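Local coordinates for Two-component insecticidal protein 16 kDa unit (Alcaligenes faecalis, PDB 5V3S) that is the 16 kDa aegerolysin-family component of a two-part insecticidal toxin that kills corn rootworm, probably acting together with its partner protein on membranes of the insect gut, at residues A[14-19]-A[47-52]; A[87-90]-A[96-99]. All blocks are in the same frame, centred on the assembly; numbering follows the deposited sequence.

Contact 1. Residues A[14-19]-A[47-52]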
# COMPACT_ATOMS: atom_id res chain seq x y z
N ARG A 14 18.51 -3.17 -12.68
CA ARG A 14 18.99 -3.30 -11.31
C ARG A 14 18.02 -2.72 -10.28
O ARG A 14 17.49 -3.43 -9.45
CB ARG A 14 20.34 -2.59 -11.20
CG ARG A 14 20.96 -2.49 -9.81
CD ARG A 14 22.40 -1.94 -9.90
NE ARG A 14 22.47 -0.50 -10.16
CZ ARG A 14 22.83 0.09 -11.31
NH1 ARG A 14 23.21 -0.60 -12.39
NH2 ARG A 14 22.83 1.43 -11.37
N ALA A 15 17.83 -1.41 -10.34
CA ALA A 15 16.90 -0.67 -9.49
C ALA A 15 15.48 -1.24 -9.47
O ALA A 15 14.77 -1.11 -8.46
CB ALA A 15 16.88 0.79 -9.93
N TYR A 16 15.06 -1.86 -10.56
CA TYR A 16 13.67 -2.34 -10.69
C TYR A 16 13.52 -3.69 -10.03
O TYR A 16 12.41 -4.19 -9.83
CB TYR A 16 13.21 -2.44 -12.15
CG TYR A 16 12.88 -1.14 -12.83
CD1 TYR A 16 13.14 0.06 -12.22
CD2 TYR A 16 12.28 -1.13 -14.09
CE1 TYR A 16 12.86 1.24 -12.87
CE2 TYR A 16 12.04 0.06 -14.75
CZ TYR A 16 12.30 1.23 -14.12
OH TYR A 16 12.04 2.42 -14.74
N ALA A 17 14.66 -4.27 -9.66
CA ALA A 17 14.67 -5.57 -9.05
C ALA A 17 14.07 -5.57 -7.64
O ALA A 17 13.75 -6.62 -7.13
CB ALA A 17 16.09 -6.12 -9.04
N GLN A 18 14.00 -4.40 -6.99
CA GLN A 18 13.26 -4.25 -5.72
C GLN A 18 11.95 -3.52 -6.04
O GLN A 18 11.94 -2.43 -6.62
CB GLN A 18 14.10 -3.49 -4.71
CG GLN A 18 13.40 -3.25 -3.38
CD GLN A 18 12.89 -4.56 -2.78
OE1 GLN A 18 11.99 -5.19 -3.31
NE2 GLN A 18 13.59 -5.03 -1.75
N TRP A 19 10.82 -4.18 -5.76
CA TRP A 19 9.56 -3.66 -6.23
C TRP A 19 8.48 -4.25 -5.33
O TRP A 19 8.68 -5.29 -4.66
CB TRP A 19 9.27 -4.01 -7.69
CG TRP A 19 9.13 -5.49 -7.88
CD1 TRP A 19 10.15 -6.40 -8.09
CD2 TRP A 19 7.90 -6.27 -7.87
NE1 TRP A 19 9.63 -7.67 -8.21
CE2 TRP A 19 8.26 -7.62 -8.07
CE3 TRP A 19 6.56 -5.95 -7.66
CZ2 TRP A 19 7.32 -8.65 -8.11
CZ3 TRP A 19 5.60 -6.98 -7.73
CH2 TRP A 19 5.98 -8.31 -7.93
N GLY A 47 2.07 -2.22 -13.19
CA GLY A 47 2.45 -2.91 -14.42
C GLY A 47 3.40 -2.19 -15.35
O GLY A 47 3.77 -2.74 -16.40
N ASP A 48 3.81 -0.97 -15.05
CA ASP A 48 4.68 -0.24 -15.94
C ASP A 48 5.59 0.64 -15.15
O ASP A 48 5.29 1.77 -14.91
CB ASP A 48 3.92 0.60 -16.96
CG ASP A 48 4.80 1.22 -17.97
OD1 ASP A 48 6.05 1.18 -17.89
OD2 ASP A 48 4.22 1.75 -18.92
N LYS A 49 6.66 0.04 -14.71
CA LYS A 49 7.69 0.70 -13.93
C LYS A 49 8.32 1.92 -14.60
O LYS A 49 8.92 2.74 -13.90
CB LYS A 49 8.75 -0.30 -13.49
CG LYS A 49 8.25 -1.44 -12.59
CD LYS A 49 9.42 -2.34 -12.19
CE LYS A 49 8.96 -3.68 -11.61
NZ LYS A 49 10.07 -4.65 -11.33
N ASP A 50 8.14 2.10 -15.90
CA ASP A 50 8.66 3.33 -16.57
C ASP A 50 7.69 4.49 -16.48
O ASP A 50 8.07 5.58 -16.84
CB ASP A 50 9.04 3.08 -18.05
CG ASP A 50 10.20 2.03 -18.24
OD1 ASP A 50 11.16 1.99 -17.49
OD2 ASP A 50 10.14 1.21 -19.16
N LYS A 51 6.46 4.32 -15.96
CA LYS A 51 5.49 5.39 -15.93
C LYS A 51 5.28 5.91 -14.46
O LYS A 51 4.40 5.44 -13.76
CB LYS A 51 4.13 4.94 -16.54
CG LYS A 51 4.02 4.92 -18.10
CD LYS A 51 2.70 4.27 -18.54
CE LYS A 51 2.12 4.91 -19.81
NZ LYS A 51 2.94 4.85 -21.07
N GLU A 52 6.11 6.86 -14.06
CA GLU A 52 6.14 7.38 -12.66
C GLU A 52 4.93 8.25 -12.41
O GLU A 52 4.46 8.95 -13.34
CB GLU A 52 7.42 8.20 -12.37
CG GLU A 52 7.42 9.00 -11.05
CD GLU A 52 8.78 9.58 -10.59
OE1 GLU A 52 9.69 9.67 -11.45
OE2 GLU A 52 8.93 9.95 -9.39
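Tyr-16 and Lys-49 are the residues whose backbones come nearest, their CA atoms 7.4 Å apart, where helix 10-16 faces a type I beta turn, Asp-48 to Lys-51. That turn belongs to the loop between strands 40-44 and 52-53, so the contact fastens an N-terminal helix to an edge of the six-stranded sheet of the aegerolysin beta-sandwich. Lys-49 does most of the work, its side chain running past the tyrosine in the opposite direction. Its CB lies over one face of the Tyr-16 ring, 3.9 Å from the centroid and toward the rim, a CH-pi contact, while Lys-49 CD packs against CG and CD2 of the tyrosine. A long aliphatic stem with a charged tip suits this course: extended beyond CG, it carries NZ to the carbonyl O of Tyr-16, reached at 2.8 Å, tilted 31° from the carbonyl plane. The same ammonium lies 4.0 Å from the centroid of the five-membered ring of Trp-19, an off-centre cation-pi contact. With CG between its backbone N and carbonyl carbon (chi1 64°), Trp-19 presents CB, CG and CD1 to the ammonium, while the far end of the indole leads away. Within the beta turn, Asp-48 OD1 accepts from the backbone N of Asp-50 at 3.0 Å, an Asx turn. Asp-50 OD1 also forms a salt bridge with Lys-12, and Lys-42 hydrogen-bonds to Tyr-16 OH. Tyrosine suits its place by offering both a flat face and a hydroxyl: Tyr-16 OH donates to Asp-50 OD1 over 2.9 Å, meeting it on the anti side, 19° out of the carboxylate plane.

Contact 2. Residues A[87-90]-A[96-99]; sequences FSLY and VFEY
This is an antiparallel strand pairing inside the beta hairpin 83-91/94-103, in the middle of the five-stranded sheet, with Phe-87, Leu-89, Phe-97 and Tyr-99 turned to the buried side. Phe-87 and Tyr-99 form a hydrogen-bonded pair, Tyr-99 N giving a nearly straight bond of 2.8 Å to Phe-87 O. Leu-89 N donates to Phe-97 O, but Leu-89 O receives two donors, Val-96 N at 2.9 Å and, weakly, Phe-97 N: a classic beta bulge. Large apolar side chains suit the inner face, because in this aegerolysin sandwich they meet Ile-22, Ile-24 and Val-142 of the other sheet. Phe-87 and Phe-97 both place CG between backbone N and carbonyl carbon (chi1 63° and 72°), which brings the end of each ring toward the neighbouring strand, where the two meet. Their planes are inclined at 69°, and Phe-87 CE2 comes to the edge of the Phe-97 ring, 3.7 Å from CE1. Leu-89 CB lies over one face of that ring, 4.1 Å from its centroid. Phe-87 CE1 touches Tyr-99 CD2, and the phenol oxygen of Tyr-99 hydrogen-bonds to Asp-111. On the reverse face, where polar residues can meet solvent, a water bridges Ser-88 OG and Glu-98 OE2, donating to the carboxylate at 2.9 Å.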
# COMPACT_ATOMS: atom_id res chain seq x y z
N PHE A 87 1.40 4.97 3.40
CA PHE A 87 0.15 5.67 3.10
C PHE A 87 -0.85 5.25 4.15
O PHE A 87 -0.66 4.26 4.85
CB PHE A 87 -0.43 5.36 1.69
CG PHE A 87 -0.81 3.93 1.47
CD1 PHE A 87 0.18 2.99 1.09
CD2 PHE A 87 -2.15 3.47 1.71
CE1 PHE A 87 -0.16 1.69 0.93
CE2 PHE A 87 -2.48 2.10 1.52
CZ PHE A 87 -1.44 1.24 1.14
N SER A 88 -1.97 5.93 4.15
CA SER A 88 -3.04 5.78 5.13
C SER A 88 -4.38 5.65 4.41
O SER A 88 -4.55 6.06 3.29
CB SER A 88 -3.09 6.90 6.19
OG SER A 88 -1.83 7.05 6.92
N LEU A 89 -5.30 4.95 5.05
CA LEU A 89 -6.63 4.84 4.39
C LEU A 89 -7.63 5.32 5.39
O LEU A 89 -7.58 4.95 6.56
CB LEU A 89 -7.02 3.44 4.09
CG LEU A 89 -8.25 3.19 3.24
CD1 LEU A 89 -8.07 3.57 1.82
CD2 LEU A 89 -8.65 1.75 3.33
N TYR A 90 -8.59 6.05 4.89
CA TYR A 90 -9.64 6.64 5.73
C TYR A 90 -11.03 6.17 5.24
O TYR A 90 -11.20 5.76 4.07
CB TYR A 90 -9.61 8.16 5.59
CG TYR A 90 -8.37 8.76 6.11
CD1 TYR A 90 -7.20 8.72 5.36
CD2 TYR A 90 -8.34 9.35 7.34
CE1 TYR A 90 -5.99 9.22 5.87
CE2 TYR A 90 -7.14 9.85 7.85
CZ TYR A 90 -5.98 9.78 7.08
OH TYR A 90 -4.83 10.35 7.64
N VAL A 96 -8.58 4.41 9.22
CA VAL A 96 -8.80 3.00 9.30
C VAL A 96 -7.45 2.27 9.51
O VAL A 96 -7.35 1.47 10.45
CB VAL A 96 -9.53 2.55 8.07
CG1 VAL A 96 -9.68 1.02 8.04
CG2 VAL A 96 -10.88 3.31 8.04
N PHE A 97 -6.46 2.56 8.68
CA PHE A 97 -5.06 1.96 8.84
C PHE A 97 -3.96 2.86 8.31
O PHE A 97 -4.17 3.80 7.58
CB PHE A 97 -4.88 0.55 8.28
CG PHE A 97 -4.86 0.42 6.75
CD1 PHE A 97 -3.79 0.77 5.99
CD2 PHE A 97 -5.95 -0.15 6.07
CE1 PHE A 97 -3.78 0.58 4.61
CE2 PHE A 97 -5.95 -0.32 4.72
CZ PHE A 97 -4.85 0.06 3.96
N GLU A 98 -2.78 2.59 8.81
CA GLU A 98 -1.54 3.20 8.35
C GLU A 98 -0.69 2.03 7.90
O GLU A 98 -0.68 0.95 8.56
CB GLU A 98 -0.85 3.96 9.46
CG GLU A 98 -1.63 5.23 9.86
CD GLU A 98 -1.18 5.78 11.20
OE1 GLU A 98 -0.71 5.05 12.10
OE2 GLU A 98 -1.22 6.96 11.29
N TYR A 99 -0.10 2.18 6.69
CA TYR A 99 0.80 1.16 6.21
C TYR A 99 2.20 1.75 5.93
O TYR A 99 2.32 2.91 5.56
CB TYR A 99 0.22 0.50 4.95
CG TYR A 99 1.04 -0.67 4.48
CD1 TYR A 99 1.17 -1.84 5.30
CD2 TYR A 99 1.75 -0.59 3.29
CE1 TYR A 99 1.96 -2.91 4.86
CE2 TYR A 99 2.48 -1.64 2.84
CZ TYR A 99 2.59 -2.79 3.63
OH TYR A 99 3.42 -3.78 3.14
O HOH W 1 -1.80 8.79 9.12

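Overall arrangement
From the N terminus, the chain leaves helix 10-16, runs through strands 19-27, 31-38 and 40-44, and returns at 47-52, where contact 1 closes a loop of 27 intervening residues, most of them strand. Only later, past strand 68-74, does contact 2 close its much shorter hairpin, with five residues between 87-90 and 96-99. The two loops follow one another, neither nesting nor crossing. Contact 1 is a surface tie between the N-terminal helix and the border of the six-stranded sheet, whereas contact 2 builds the buried middle of the five-stranded one. Their centres lie about 24 Å apart on opposite sides of the chain's centre. Strand 19-27, which starts at contact 1, packs its Ile-22 and Ile-24 on contact 2.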